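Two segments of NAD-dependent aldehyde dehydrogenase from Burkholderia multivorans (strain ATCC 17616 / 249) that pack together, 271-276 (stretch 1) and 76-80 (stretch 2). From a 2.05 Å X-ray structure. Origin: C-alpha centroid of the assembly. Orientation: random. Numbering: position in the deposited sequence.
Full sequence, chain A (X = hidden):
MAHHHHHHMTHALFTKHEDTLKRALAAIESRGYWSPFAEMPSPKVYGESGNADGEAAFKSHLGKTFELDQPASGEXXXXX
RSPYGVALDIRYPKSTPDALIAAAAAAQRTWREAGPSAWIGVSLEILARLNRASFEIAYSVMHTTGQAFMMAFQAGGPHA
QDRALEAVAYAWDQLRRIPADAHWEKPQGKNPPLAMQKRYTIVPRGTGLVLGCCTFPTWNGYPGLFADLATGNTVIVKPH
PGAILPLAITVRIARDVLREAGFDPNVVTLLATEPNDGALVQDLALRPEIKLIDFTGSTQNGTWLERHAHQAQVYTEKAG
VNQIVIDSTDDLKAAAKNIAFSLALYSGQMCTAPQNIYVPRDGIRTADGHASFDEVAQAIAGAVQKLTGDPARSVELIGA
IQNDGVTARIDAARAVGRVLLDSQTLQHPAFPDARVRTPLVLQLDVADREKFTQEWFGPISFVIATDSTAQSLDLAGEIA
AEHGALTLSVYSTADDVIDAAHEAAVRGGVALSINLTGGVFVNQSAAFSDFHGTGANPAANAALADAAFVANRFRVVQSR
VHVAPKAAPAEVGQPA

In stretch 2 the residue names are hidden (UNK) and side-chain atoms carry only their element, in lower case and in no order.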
# COMPACT_ATOMS: atom_id res chain seq x y z
N LEU A 271 -21.77 6.74 -12.79
CA LEU A 271 -22.92 6.54 -11.91
C LEU A 271 -23.34 7.92 -11.40
O LEU A 271 -22.88 8.38 -10.34
CB LEU A 271 -22.58 5.57 -10.77
CG LEU A 271 -23.70 5.29 -9.74
CD1 LEU A 271 -24.86 4.64 -10.43
CD2 LEU A 271 -23.23 4.42 -8.58
N ALA A 272 -24.19 8.60 -12.16
CA ALA A 272 -24.73 9.88 -11.74
C ALA A 272 -25.83 9.65 -10.72
O ALA A 272 -26.56 8.66 -10.81
CB ALA A 272 -25.27 10.67 -12.93
N THR A 273 -25.93 10.55 -9.74
CA THR A 273 -26.91 10.40 -8.67
C THR A 273 -27.56 11.74 -8.36
O THR A 273 -27.10 12.81 -8.76
CB THR A 273 -26.26 9.82 -7.40
OG1 THR A 273 -25.25 10.72 -6.93
CG2 THR A 273 -25.61 8.49 -7.68
N GLU A 274 -28.63 11.66 -7.57
CA GLU A 274 -29.29 12.80 -6.97
C GLU A 274 -28.75 12.96 -5.56
O GLU A 274 -28.20 12.02 -4.99
CB GLU A 274 -30.80 12.58 -6.90
CG GLU A 274 -31.56 12.45 -8.22
CD GLU A 274 -31.90 13.77 -8.89
OE1 GLU A 274 -32.20 14.75 -8.18
OE2 GLU A 274 -31.90 13.81 -10.13
N PRO A 275 -28.89 14.14 -4.96
CA PRO A 275 -28.37 14.36 -3.61
C PRO A 275 -29.03 13.45 -2.58
O PRO A 275 -30.15 12.96 -2.76
CB PRO A 275 -28.70 15.83 -3.34
CG PRO A 275 -28.74 16.44 -4.69
CD PRO A 275 -29.38 15.40 -5.56
N ASN A 276 -28.31 13.29 -1.46
CA ASN A 276 -28.64 12.34 -0.39
C ASN A 276 -28.43 10.90 -0.88
O ASN A 276 -29.21 10.01 -0.56
CB ASN A 276 -30.07 12.53 0.15
CG ASN A 276 -30.40 13.99 0.46
OD1 ASN A 276 -29.52 14.80 0.75
ND2 ASN A 276 -31.69 14.34 0.41
N UNK A 76 -33.76 9.18 -15.94
CA UNK A 76 -32.64 10.10 -15.85
C UNK A 76 -32.49 10.64 -14.43
O UNK A 76 -33.36 10.46 -13.56
c UNK A 76 -33.04 10.73 -18.23
o UNK A 76 -33.91 12.07 -16.42
c UNK A 76 -32.80 11.27 -16.83
N UNK A 77 -31.38 11.32 -14.21
CA UNK A 77 -30.97 11.78 -12.90
C UNK A 77 -30.14 13.04 -13.08
O UNK A 77 -29.53 13.25 -14.13
c UNK A 77 -30.03 10.96 -10.74
c UNK A 77 -30.18 10.66 -12.17
c UNK A 77 -28.81 10.50 -12.79
N UNK A 78 -30.15 13.91 -12.07
CA UNK A 78 -29.25 15.05 -12.08
C UNK A 78 -29.91 16.34 -11.65
O UNK A 78 -30.92 16.76 -12.23
N UNK A 79 -29.35 16.99 -10.63
CA UNK A 79 -29.90 18.24 -10.12
C UNK A 79 -28.80 19.27 -9.91
O UNK A 79 -28.82 20.02 -8.93
c UNK A 79 -30.68 18.03 -8.83
N UNK A 80 -27.82 19.32 -10.82
CA UNK A 80 -26.76 20.31 -10.69
C UNK A 80 -27.31 21.73 -10.86
O UNK A 80 -28.19 21.98 -11.69
o UNK A 80 -24.92 18.23 -13.93
c UNK A 80 -24.89 18.80 -11.61
c UNK A 80 -25.67 20.08 -11.74
o UNK A 80 -22.96 18.43 -12.98
c UNK A 80 -24.20 18.45 -12.93
O HOH W 1 -27.39 15.63 -9.04

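Position 76 carries three side-chain atoms, two carbons and one oxygen, and the carbon bonded to CA branches at once to the oxygen and the other carbon. Its side chain makes no contact with stretch 1. That is threonine, with chi1 near 67° (p). Its hydroxyl is hydrogen-bonded elsewhere in the structure, so Thr-76 leads the strand into the contact without taking part in it.

Position 77 has three carbons and no heteroatom, with a CB forked into two methyls: a short, beta-branched hydrocarbon. CA-to-CB points toward stretch 1, and the fork spreads along three successive residues. One methyl lies 3.5 Å from the CB of Ala-272; the other lies 3.5 Å from the backbone C of Thr-273 and 3.3 Å from the CG of Glu-274. Valine fits these atoms, in the p rotamer. CG1 of Val-77 is the methyl against Ala-272, and CG2 is the one reaching Thr-273 and Glu-274.

Position 78 shows no side-chain atoms. Its amide is the polar center of the contact, with the backbone N of 78 donating to OE2 of Glu-274 at 2.6 Å and a nearly straight 170°. With no side chain, it is glycine. The backbone explains the choice: at phi 136° and psi 124°, a CB would be jammed against the carbonyl O of Val-77.

Position 79 has a single carbon beyond the backbone, pointing toward stretch 1. This CB sits 3.7 Å from OE1 of Glu-274 and 4.4 Å from CD of Pro-275. One carbon means alanine. The N of Ala-79 donates to water 1 at 2.9 Å, and that water donates in turn to the O of Thr-273 at 2.8 Å, bridging the two backbones.

Position 80 has three carbons in a chain, the last bearing two oxygens: a carboxylate on a two-methylene arm. CA-to-CB points away, and the side chain makes no contact with stretch 1. The residue is glutamate. Both carboxylate oxygens of Glu-80 are hydrogen-bonded elsewhere in the structure.

The contact is small, 267 Å² over both sides, and its touching residues lie at least 195 apart in sequence. Val-77 supplies the greatest covered area, while Glu-274 bends through two m rotamers to bring its carboxylate to the amide of Gly-78. Its CG meets valine along the way, so one side chain serves both apolar packing and a hydrogen bond. With Ala-79 resting beside Pro-275 and a water linking main chains, the rule is economical: one branched hydrocarbon, one carboxylate-to-amide bond and one shared water.

Stretch 2 (76-80) TVGAE
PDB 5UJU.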